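Local coordinates for protein response regulator aspartate phosphatase I (Bacillus subtilis subsp. subtilis, PDB 4I1A) that dephosphorylates the sporulation phosphotransferase Spo0F and activates excision and transfer of the mobile element ICEBs1 by inactivating its repressor ImmR, at residues F145-S150 against Q187-G192; Y179-V184 against E220-M225; S226-G231 against L262-F267; T268-E273 against A303-L308. All coordinates share one frame; numbering follows the deposited sequence.

Interaction 1. Residues F145-S150 against Q187-G192; sequences FFFKVS and QFIVAG
I189 on helix 180-196 reaches across to F147 and S150 on helix 139-155, a contact between alternate helices of the tetratricopeptide repeat (TPR) array. Helix 159-173 lies between the two in sequence and packs on both, its Y165 touching V149 and its S162 touching I189. The nearest CA atoms, those of S150 and I189, are 7.5 Å apart.

The apolar part rests on the two branches of I189, which serve different partners. CG1 of I189 meets CE1 of F147 at 4.0 Å, and the two side chains cross at about a right angle. F147 does not aim its CB at the other helix; the ring gets there because CG stands anti to the backbone N (chi1 179°), which brings its end closer. The second branch, CG2 of I189, lies 3.8 Å from OG of S150, so a methyl group rests against a hydroxyl.

The polar part stays within one helix. Chi1 of 74° places OG of S150 between its own backbone N and carbonyl carbon, turned back along the helix, where it donates to O of F147 at 2.7 Å. With an alanine here that donor is gone, which would probably leave the F147 carbonyl one partner poorer and a small gap beside CG2 of I189. OG of S150 stands 21° out of the plane of the F147 carbonyl.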
# COMPACT_ATOMS: atom_id res chain seq x y z
N PHE A 145 11.70 18.55 5.37
CA PHE A 145 12.51 17.71 6.24
C PHE A 145 11.68 16.68 7.01
O PHE A 145 12.02 15.50 7.05
CB PHE A 145 13.30 18.57 7.24
CG PHE A 145 14.00 17.76 8.29
CD1 PHE A 145 15.12 17.00 7.96
CD2 PHE A 145 13.54 17.74 9.60
CE1 PHE A 145 15.77 16.25 8.92
CE2 PHE A 145 14.19 16.99 10.57
CZ PHE A 145 15.31 16.24 10.23
N PHE A 146 10.60 17.14 7.63
CA PHE A 146 9.70 16.25 8.37
C PHE A 146 9.11 15.16 7.48
O PHE A 146 8.98 14.00 7.90
CB PHE A 146 8.57 17.05 9.03
CG PHE A 146 9.04 17.96 10.14
CD1 PHE A 146 10.13 17.62 10.92
CD2 PHE A 146 8.38 19.16 10.39
CE1 PHE A 146 10.57 18.47 11.94
CE2 PHE A 146 8.81 20.01 11.40
CZ PHE A 146 9.91 19.66 12.18
N PHE A 147 8.76 15.52 6.25
CA PHE A 147 8.20 14.55 5.31
C PHE A 147 9.16 13.40 5.08
O PHE A 147 8.79 12.23 5.18
CB PHE A 147 7.84 15.20 3.98
CG PHE A 147 7.27 14.22 2.98
CD1 PHE A 147 5.92 13.89 3.00
CD2 PHE A 147 8.09 13.61 2.04
CE1 PHE A 147 5.40 12.99 2.09
CE2 PHE A 147 7.57 12.70 1.13
CZ PHE A 147 6.22 12.39 1.15
N LYS A 148 10.41 13.74 4.78
CA LYS A 148 11.43 12.72 4.55
C LYS A 148 11.61 11.81 5.75
O LYS A 148 11.71 10.59 5.61
CB LYS A 148 12.76 13.38 4.18
CG LYS A 148 12.68 14.16 2.88
CD LYS A 148 12.31 13.25 1.71
CE LYS A 148 11.93 14.07 0.47
NZ LYS A 148 11.97 13.26 -0.79
N VAL A 149 11.65 12.40 6.95
CA VAL A 149 11.81 11.62 8.17
C VAL A 149 10.63 10.66 8.38
O VAL A 149 10.84 9.50 8.74
CB VAL A 149 11.99 12.53 9.42
CG1 VAL A 149 12.00 11.71 10.69
CG2 VAL A 149 13.28 13.33 9.31
N SER A 150 9.41 11.14 8.16
CA SER A 150 8.23 10.29 8.31
C SER A 150 8.33 9.12 7.37
O SER A 150 7.93 8.01 7.70
CB SER A 150 6.93 11.05 8.06
OG SER A 150 6.74 11.31 6.69
N GLN A 187 -0.64 13.20 3.71
CA GLN A 187 -1.85 12.46 4.02
C GLN A 187 -1.76 10.96 3.66
O GLN A 187 -2.29 10.13 4.38
CB GLN A 187 -3.07 13.10 3.35
CG GLN A 187 -3.38 14.51 3.81
CD GLN A 187 -4.50 15.15 2.99
OE1 GLN A 187 -4.68 14.83 1.81
NE2 GLN A 187 -5.26 16.04 3.62
N PHE A 188 -1.09 10.63 2.55
CA PHE A 188 -0.90 9.22 2.20
C PHE A 188 -0.08 8.52 3.27
O PHE A 188 -0.36 7.38 3.61
CB PHE A 188 -0.20 9.02 0.83
CG PHE A 188 -1.10 9.22 -0.37
CD1 PHE A 188 -2.40 9.70 -0.23
CD2 PHE A 188 -0.64 8.94 -1.65
CE1 PHE A 188 -3.23 9.91 -1.35
CE2 PHE A 188 -1.46 9.14 -2.77
CZ PHE A 188 -2.76 9.62 -2.62
N ILE A 189 0.94 9.20 3.78
CA ILE A 189 1.78 8.61 4.82
C ILE A 189 0.94 8.36 6.07
O ILE A 189 0.99 7.28 6.66
CB ILE A 189 2.99 9.50 5.17
CG1 ILE A 189 3.81 9.83 3.92
CG2 ILE A 189 3.88 8.81 6.20
CD1 ILE A 189 4.50 8.64 3.33
N VAL A 190 0.17 9.37 6.48
CA VAL A 190 -0.69 9.24 7.65
C VAL A 190 -1.60 8.03 7.48
O VAL A 190 -1.63 7.14 8.33
CB VAL A 190 -1.54 10.52 7.89
CG1 VAL A 190 -2.59 10.26 8.96
CG2 VAL A 190 -0.63 11.69 8.31
N ALA A 191 -2.30 8.00 6.36
CA ALA A 191 -3.24 6.93 6.03
C ALA A 191 -2.58 5.55 5.87
O ALA A 191 -3.15 4.55 6.27
CB ALA A 191 -4.01 7.27 4.79
N GLY A 192 -1.38 5.51 5.27
CA GLY A 192 -0.60 4.28 5.19
C GLY A 192 -0.26 3.75 6.58
O GLY A 192 -0.34 2.55 6.84

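Interaction 2. Residues Y179-V184 against E220-M225; sequences YAVQTV and EHLIAM
Two alternate helices of the TPR array, 180-196 and 220-236, meet here near their N-terminal ends, separated along the chain by helix 200-215. The contact is wholly apolar and is centred on L222, whose side chain enters between V181 and V184, residues one helical turn apart on the facing helix. The CA atoms of V184 and L222, 7.7 Å apart, mark the register.

V184 and L222 run past each other in opposite directions. CD1 of L222 lies 3.9 Å from CB of V184 and, with chi1 of V184 at 169° setting CG1 anti to the backbone N, at the same distance from CG1. A single leucine methyl therefore rests against the branch point of the valine, while CD2 of L222 reaches only the CG1 methyl of V184, at 4.1 Å. I213 and S214 of helix 200-215 also touch V184, placing that helix against the same residue.

V181 adds the other side of the grip. Its CB does not point at the neighbouring helix, and CA as well as CG2 lies beside the leucine methyl: CD1 of L222 comes within 4.1 Å of CA of V181 and 4.3 Å of its CG2.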
# COMPACT_ATOMS: atom_id res chain seq x y z
N TYR A 179 1.25 24.00 -2.43
CA TYR A 179 1.88 22.73 -2.12
C TYR A 179 0.91 21.55 -1.99
O TYR A 179 1.17 20.61 -1.23
CB TYR A 179 2.77 22.86 -0.88
CG TYR A 179 3.99 23.73 -1.13
CD1 TYR A 179 5.16 23.17 -1.64
CD2 TYR A 179 3.96 25.10 -0.89
CE1 TYR A 179 6.28 23.97 -1.88
CE2 TYR A 179 5.07 25.89 -1.12
CZ TYR A 179 6.22 25.32 -1.62
OH TYR A 179 7.32 26.11 -1.85
N ALA A 180 -0.19 21.59 -2.74
CA ALA A 180 -1.18 20.52 -2.78
C ALA A 180 -0.57 19.11 -2.85
O ALA A 180 -0.91 18.24 -2.06
CB ALA A 180 -2.16 20.73 -3.94
N VAL A 181 0.35 18.90 -3.79
CA VAL A 181 1.05 17.63 -3.96
C VAL A 181 1.69 17.14 -2.66
O VAL A 181 1.52 15.98 -2.27
CB VAL A 181 2.14 17.73 -5.06
CG1 VAL A 181 2.98 16.46 -5.10
CG2 VAL A 181 1.50 18.00 -6.41
N GLN A 182 2.43 18.02 -1.98
CA GLN A 182 3.08 17.66 -0.73
C GLN A 182 2.05 17.33 0.34
O GLN A 182 2.24 16.40 1.14
CB GLN A 182 4.03 18.77 -0.25
CG GLN A 182 5.27 18.95 -1.11
CD GLN A 182 5.01 19.76 -2.36
OE1 GLN A 182 3.96 20.39 -2.50
NE2 GLN A 182 5.97 19.75 -3.28
N THR A 183 0.96 18.09 0.34
CA THR A 183 -0.14 17.87 1.28
C THR A 183 -0.76 16.49 1.10
O THR A 183 -0.90 15.74 2.07
CB THR A 183 -1.22 18.95 1.12
OG1 THR A 183 -0.73 20.18 1.64
CG2 THR A 183 -2.48 18.56 1.87
N VAL A 184 -1.11 16.16 -0.14
CA VAL A 184 -1.67 14.85 -0.46
C VAL A 184 -0.73 13.72 -0.04
O VAL A 184 -1.17 12.74 0.58
CB VAL A 184 -1.97 14.71 -1.96
CG1 VAL A 184 -2.30 13.26 -2.31
CG2 VAL A 184 -3.10 15.64 -2.36
N GLU A 220 -4.05 14.65 -11.89
CA GLU A 220 -4.70 13.45 -12.40
C GLU A 220 -4.24 12.16 -11.71
O GLU A 220 -5.06 11.31 -11.34
CB GLU A 220 -4.48 13.34 -13.91
CG GLU A 220 -5.31 12.26 -14.59
CD GLU A 220 -6.70 12.74 -15.01
OE1 GLU A 220 -7.32 13.52 -14.25
OE2 GLU A 220 -7.17 12.33 -16.09
N HIS A 221 -2.93 12.02 -11.56
CA HIS A 221 -2.39 10.81 -10.96
C HIS A 221 -2.74 10.68 -9.47
O HIS A 221 -2.97 9.58 -8.97
CB HIS A 221 -0.88 10.71 -11.15
CG HIS A 221 -0.33 9.36 -10.85
ND1 HIS A 221 0.56 9.13 -9.81
CD2 HIS A 221 -0.56 8.15 -11.41
CE1 HIS A 221 0.86 7.84 -9.77
NE2 HIS A 221 0.19 7.23 -10.73
N LEU A 222 -2.78 11.82 -8.78
CA LEU A 222 -3.17 11.83 -7.38
C LEU A 222 -4.66 11.52 -7.20
O LEU A 222 -5.06 10.98 -6.17
CB LEU A 222 -2.82 13.17 -6.74
CG LEU A 222 -1.31 13.35 -6.54
CD1 LEU A 222 -1.02 14.59 -5.72
CD2 LEU A 222 -0.71 12.11 -5.89
N ILE A 223 -5.46 11.84 -8.21
CA ILE A 223 -6.88 11.51 -8.19
C ILE A 223 -7.05 9.99 -8.27
O ILE A 223 -7.81 9.39 -7.50
CB ILE A 223 -7.63 12.19 -9.36
CG1 ILE A 223 -7.83 13.68 -9.08
CG2 ILE A 223 -8.98 11.52 -9.61
CD1 ILE A 223 -8.48 14.47 -10.24
N ALA A 224 -6.33 9.37 -9.20
CA ALA A 224 -6.38 7.91 -9.33
C ALA A 224 -5.78 7.23 -8.11
O ALA A 224 -6.26 6.18 -7.68
CB ALA A 224 -5.66 7.47 -10.58
N MET A 225 -4.73 7.81 -7.55
CA MET A 225 -4.11 7.21 -6.38
C MET A 225 -5.05 7.24 -5.18
O MET A 225 -5.16 6.26 -4.45
CB MET A 225 -2.76 7.87 -6.07
CG MET A 225 -1.65 7.41 -6.99
SD MET A 225 -0.02 7.98 -6.45
CE MET A 225 0.22 7.00 -4.98

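Interaction 3. Residues S226-G231 against L262-F267; sequences SHMNIG and LTKTLF
M228 lays the middle of its side chain, CG and SD, against the hydroxyl of T265, joining helix 220-236 to helix 261-275. SD of M228 lies 3.4 Å from OG1 of T265, and CG of M228 is almost as near to that oxygen, at 3.5 Å. The sulfur and a methylene thus both border one oxygen, with the two side chains crossing obliquely. The backbones are also close: the CA atoms of M228 and T265 are 6.5 Å apart.

Torsions explain the reach of the methionine. CG is anti to the backbone N (chi1 -176°) and the next bond is also extended, which carries the sulfur straight out from its helix; the bend comes only at chi3, 68°, where CE turns aside. T265 does not direct its CB at the other helix, but its OG1 stands on the side that meets the thioether.

K264 contributes through its aliphatic portion. Its chain is extended at every torsion, and CG lies 4.3 Å from SD of M228, making a looser second contact at the margin. K264 is partly exposed, whereas M228 and T265 are buried.

The polar end of T265 is already engaged within its own helix, where OG1 is hydrogen-bonded to O of F261, one turn earlier. F254 of the intervening helix 240-257 touches T265 as well. A buried hydroxyl already bonded to the carbonyl of F261 can pack beside a thioether sulfur and its neighbouring methylene, so this junction probably depends on shape and dispersion more than on directed polar bonds.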
# COMPACT_ATOMS: atom_id res chain seq x y z
N SER A 226 -5.76 8.35 -5.01
CA SER A 226 -6.77 8.45 -3.96
C SER A 226 -7.89 7.44 -4.17
O SER A 226 -8.26 6.71 -3.26
CB SER A 226 -7.34 9.86 -3.88
OG SER A 226 -6.34 10.81 -3.61
N HIS A 227 -8.45 7.42 -5.38
CA HIS A 227 -9.50 6.45 -5.71
C HIS A 227 -9.07 5.02 -5.38
O HIS A 227 -9.80 4.29 -4.72
CB HIS A 227 -9.87 6.53 -7.19
CG HIS A 227 -10.80 7.66 -7.52
ND1 HIS A 227 -11.90 7.96 -6.75
CD2 HIS A 227 -10.80 8.54 -8.54
CE1 HIS A 227 -12.54 8.99 -7.28
NE2 HIS A 227 -11.89 9.37 -8.37
N MET A 228 -7.88 4.65 -5.82
CA MET A 228 -7.36 3.31 -5.58
C MET A 228 -7.29 3.01 -4.08
O MET A 228 -7.76 1.97 -3.62
CB MET A 228 -5.97 3.15 -6.22
CG MET A 228 -5.37 1.74 -6.12
SD MET A 228 -3.64 1.66 -6.63
CE MET A 228 -2.84 2.60 -5.35
N ASN A 229 -6.71 3.93 -3.33
CA ASN A 229 -6.53 3.71 -1.90
C ASN A 229 -7.85 3.73 -1.14
O ASN A 229 -8.04 2.98 -0.18
CB ASN A 229 -5.56 4.74 -1.34
CG ASN A 229 -4.13 4.43 -1.69
OD1 ASN A 229 -3.69 3.29 -1.54
ND2 ASN A 229 -3.40 5.43 -2.16
N ILE A 230 -8.77 4.58 -1.59
CA ILE A 230 -10.14 4.58 -1.08
C ILE A 230 -10.78 3.22 -1.30
O ILE A 230 -11.35 2.64 -0.37
CB ILE A 230 -10.99 5.70 -1.71
CG1 ILE A 230 -10.58 7.05 -1.10
CG2 ILE A 230 -12.45 5.47 -1.44
CD1 ILE A 230 -11.15 8.25 -1.85
N GLY A 231 -10.68 2.71 -2.53
CA GLY A 231 -11.21 1.40 -2.86
C GLY A 231 -10.59 0.30 -2.00
O GLY A 231 -11.28 -0.62 -1.58
N LEU A 262 -1.71 0.09 -12.33
CA LEU A 262 -2.78 -0.52 -13.10
C LEU A 262 -2.99 -1.97 -12.66
O LEU A 262 -4.11 -2.42 -12.48
CB LEU A 262 -2.43 -0.47 -14.58
CG LEU A 262 -3.41 -1.07 -15.58
CD1 LEU A 262 -4.81 -0.58 -15.27
CD2 LEU A 262 -3.02 -0.67 -17.00
N THR A 263 -1.89 -2.69 -12.47
CA THR A 263 -1.98 -4.11 -12.14
C THR A 263 -2.63 -4.35 -10.78
O THR A 263 -3.50 -5.21 -10.62
CB THR A 263 -0.59 -4.78 -12.20
OG1 THR A 263 -0.01 -4.58 -13.50
CG2 THR A 263 -0.72 -6.26 -11.94
N LYS A 264 -2.19 -3.57 -9.79
CA LYS A 264 -2.66 -3.69 -8.42
C LYS A 264 -4.15 -3.33 -8.31
O LYS A 264 -4.91 -3.96 -7.57
CB LYS A 264 -1.81 -2.78 -7.53
CG LYS A 264 -2.41 -2.44 -6.19
CD LYS A 264 -1.40 -1.76 -5.28
CE LYS A 264 -1.92 -1.73 -3.83
NZ LYS A 264 -1.09 -0.91 -2.91
N THR A 265 -4.56 -2.31 -9.05
CA THR A 265 -5.95 -1.90 -9.14
C THR A 265 -6.83 -3.00 -9.77
O THR A 265 -7.94 -3.24 -9.31
CB THR A 265 -6.05 -0.60 -9.98
OG1 THR A 265 -5.22 0.40 -9.40
CG2 THR A 265 -7.49 -0.08 -10.07
N LEU A 266 -6.34 -3.64 -10.83
CA LEU A 266 -7.11 -4.72 -11.46
C LEU A 266 -7.16 -5.92 -10.54
O LEU A 266 -8.16 -6.65 -10.48
CB LEU A 266 -6.51 -5.12 -12.82
CG LEU A 266 -6.83 -4.16 -13.97
CD1 LEU A 266 -5.80 -4.31 -15.09
CD2 LEU A 266 -8.26 -4.39 -14.49
N PHE A 267 -6.08 -6.13 -9.81
CA PHE A 267 -6.05 -7.24 -8.88
C PHE A 267 -7.11 -7.06 -7.80
O PHE A 267 -7.93 -7.95 -7.56
CB PHE A 267 -4.65 -7.40 -8.27
CG PHE A 267 -4.60 -8.44 -7.19
CD1 PHE A 267 -4.38 -9.77 -7.52
CD2 PHE A 267 -4.81 -8.10 -5.85
CE1 PHE A 267 -4.36 -10.75 -6.53
CE2 PHE A 267 -4.79 -9.07 -4.86
CZ PHE A 267 -4.56 -10.40 -5.20

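Interaction 4. Residues T268-E273 against A303-L308; sequences TLTYVE and AKFKIL
The two methyl groups of L308 are shared between T270 and Y271, linking helix 299-313 to helix 261-275.

The aromatic contact is a CH-pi interaction. CD2 of L308 stands over one face of the Y271 ring, 3.7 Å from the centroid and 17° off the ring normal, and is nearest to CD1 of Y271 at 3.6 Å. Chi1 of -158° sets CG of Y271 anti to the backbone N, and the ring presents this face to the leucine. Replacing Y271 with a serine would probably strip CD2 of L308 of its aromatic platform and open a gap between the helices.

The aliphatic contact belongs to the other branch: CD1 of L308 lies 3.6 Å from CG2 of T270, the two side chains crossing at a slant.

A third contact sets oxygen against ring edge. OG1 of T270 lies near the plane of the F305 ring, 3.9 Å from CE1, and the side chains are roughly perpendicular. That hydroxyl is hydrogen-bonded to O of L266 one turn back in its own helix. F305 also meets F267 edge-to-face.

The short helix segments run nearly parallel, at 12°, with axes 10.9 Å apart; the chain passes through helix 279-295 on its way from one to the other, and Y285 and F286 of that helix touch T270. This is the arrangement expected of stacked helical hairpins in a TPR array, consistent with the TPR repeats predicted here.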
# COMPACT_ATOMS: atom_id res chain seq x y z
N THR A 268 -7.08 -5.89 -7.16
CA THR A 268 -8.01 -5.55 -6.08
C THR A 268 -9.45 -5.59 -6.58
O THR A 268 -10.35 -6.09 -5.90
CB THR A 268 -7.67 -4.16 -5.49
OG1 THR A 268 -6.26 -4.08 -5.24
CG2 THR A 268 -8.44 -3.90 -4.17
N LEU A 269 -9.66 -5.07 -7.79
CA LEU A 269 -10.98 -5.10 -8.42
C LEU A 269 -11.45 -6.54 -8.61
O LEU A 269 -12.59 -6.88 -8.27
CB LEU A 269 -10.92 -4.36 -9.76
CG LEU A 269 -12.23 -4.02 -10.48
CD1 LEU A 269 -13.26 -3.43 -9.53
CD2 LEU A 269 -11.94 -3.04 -11.61
N THR A 270 -10.57 -7.39 -9.13
CA THR A 270 -10.90 -8.79 -9.36
C THR A 270 -11.31 -9.45 -8.05
O THR A 270 -12.34 -10.14 -7.97
CB THR A 270 -9.68 -9.58 -9.90
OG1 THR A 270 -9.22 -8.99 -11.12
CG2 THR A 270 -10.06 -11.04 -10.16
N TYR A 271 -10.50 -9.23 -7.03
CA TYR A 271 -10.74 -9.86 -5.74
C TYR A 271 -12.07 -9.39 -5.13
O TYR A 271 -12.87 -10.20 -4.66
CB TYR A 271 -9.57 -9.59 -4.80
CG TYR A 271 -9.47 -10.58 -3.67
CD1 TYR A 271 -10.35 -11.66 -3.58
CD2 TYR A 271 -8.49 -10.45 -2.70
CE1 TYR A 271 -10.24 -12.57 -2.54
CE2 TYR A 271 -8.38 -11.34 -1.67
CZ TYR A 271 -9.25 -12.40 -1.59
OH TYR A 271 -9.13 -13.28 -0.55
N VAL A 272 -12.29 -8.07 -5.14
CA VAL A 272 -13.52 -7.49 -4.63
C VAL A 272 -14.77 -8.11 -5.26
O VAL A 272 -15.75 -8.43 -4.57
CB VAL A 272 -13.51 -5.94 -4.79
CG1 VAL A 272 -14.92 -5.37 -4.76
CG2 VAL A 272 -12.65 -5.31 -3.72
N GLU A 273 -14.74 -8.29 -6.58
CA GLU A 273 -15.88 -8.84 -7.29
C GLU A 273 -16.09 -10.32 -6.99
O GLU A 273 -17.23 -10.80 -6.91
CB GLU A 273 -15.73 -8.62 -8.80
CG GLU A 273 -15.84 -7.15 -9.23
CD GLU A 273 -17.23 -6.59 -8.96
OE1 GLU A 273 -18.21 -7.34 -9.11
OE2 GLU A 273 -17.35 -5.39 -8.61
N ALA A 303 2.06 -14.05 -9.30
CA ALA A 303 1.83 -15.01 -8.22
C ALA A 303 0.52 -14.71 -7.49
O ALA A 303 -0.24 -15.62 -7.11
CB ALA A 303 3.01 -15.01 -7.25
N LYS A 304 0.22 -13.43 -7.30
CA LYS A 304 -1.01 -13.08 -6.61
C LYS A 304 -2.26 -13.44 -7.42
O LYS A 304 -3.23 -13.96 -6.86
CB LYS A 304 -0.99 -11.60 -6.18
CG LYS A 304 -0.04 -11.35 -5.00
CD LYS A 304 0.20 -9.86 -4.76
CE LYS A 304 0.98 -9.67 -3.45
NZ LYS A 304 1.53 -8.30 -3.29
N PHE A 305 -2.26 -13.16 -8.73
CA PHE A 305 -3.36 -13.63 -9.59
C PHE A 305 -3.53 -15.15 -9.54
O PHE A 305 -4.65 -15.65 -9.54
CB PHE A 305 -3.22 -13.12 -11.03
CG PHE A 305 -3.69 -11.71 -11.21
CD1 PHE A 305 -5.05 -11.40 -11.14
CD2 PHE A 305 -2.78 -10.67 -11.40
CE1 PHE A 305 -5.49 -10.08 -11.29
CE2 PHE A 305 -3.22 -9.36 -11.55
CZ PHE A 305 -4.57 -9.06 -11.50
N LYS A 306 -2.41 -15.87 -9.43
CA LYS A 306 -2.47 -17.33 -9.28
C LYS A 306 -3.21 -17.79 -8.02
O LYS A 306 -3.82 -18.87 -8.02
CB LYS A 306 -1.08 -17.97 -9.36
CG LYS A 306 -0.36 -17.76 -10.70
CD LYS A 306 -1.30 -17.92 -11.90
CE LYS A 306 -0.83 -17.13 -13.14
NZ LYS A 306 -0.75 -15.64 -12.91
N ILE A 307 -3.17 -16.99 -6.97
CA ILE A 307 -3.93 -17.29 -5.75
C ILE A 307 -5.43 -17.14 -6.02
O ILE A 307 -6.22 -18.02 -5.67
CB ILE A 307 -3.54 -16.39 -4.56
CG1 ILE A 307 -2.09 -16.66 -4.13
CG2 ILE A 307 -4.51 -16.60 -3.37
CD1 ILE A 307 -1.56 -15.62 -3.11
N LEU A 308 -5.82 -16.04 -6.65
CA LEU A 308 -7.21 -15.83 -7.04
C LEU A 308 -7.67 -16.96 -7.97
O LEU A 308 -8.77 -17.50 -7.82
CB LEU A 308 -7.37 -14.48 -7.73
CG LEU A 308 -7.12 -13.22 -6.89
CD1 LEU A 308 -7.62 -12.01 -7.64
CD2 LEU A 308 -7.74 -13.30 -5.46

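The four contacts form a chain of alternate-helix junctions. Helix 180-196 serves interactions 1 and 2, helix 220-236 serves 2 and 3, and helix 261-275 serves 3 and 4, so each of these helices takes part in two successive contacts. Direct packing joins interaction 1 to 2 and to 3, and 3 to 4, whereas 2 and 3 simply adjoin in sequence: CE2 of F188 is 3.5 Å from CE of M225, and CA of F267 is 3.5 Å from CZ of F305. The centres of interactions 1 and 4 are about 29 Å apart, on opposite sides of the chain's centre, and their nearest atoms remain about 14 Å apart. The series thus spans much of the repeat domain.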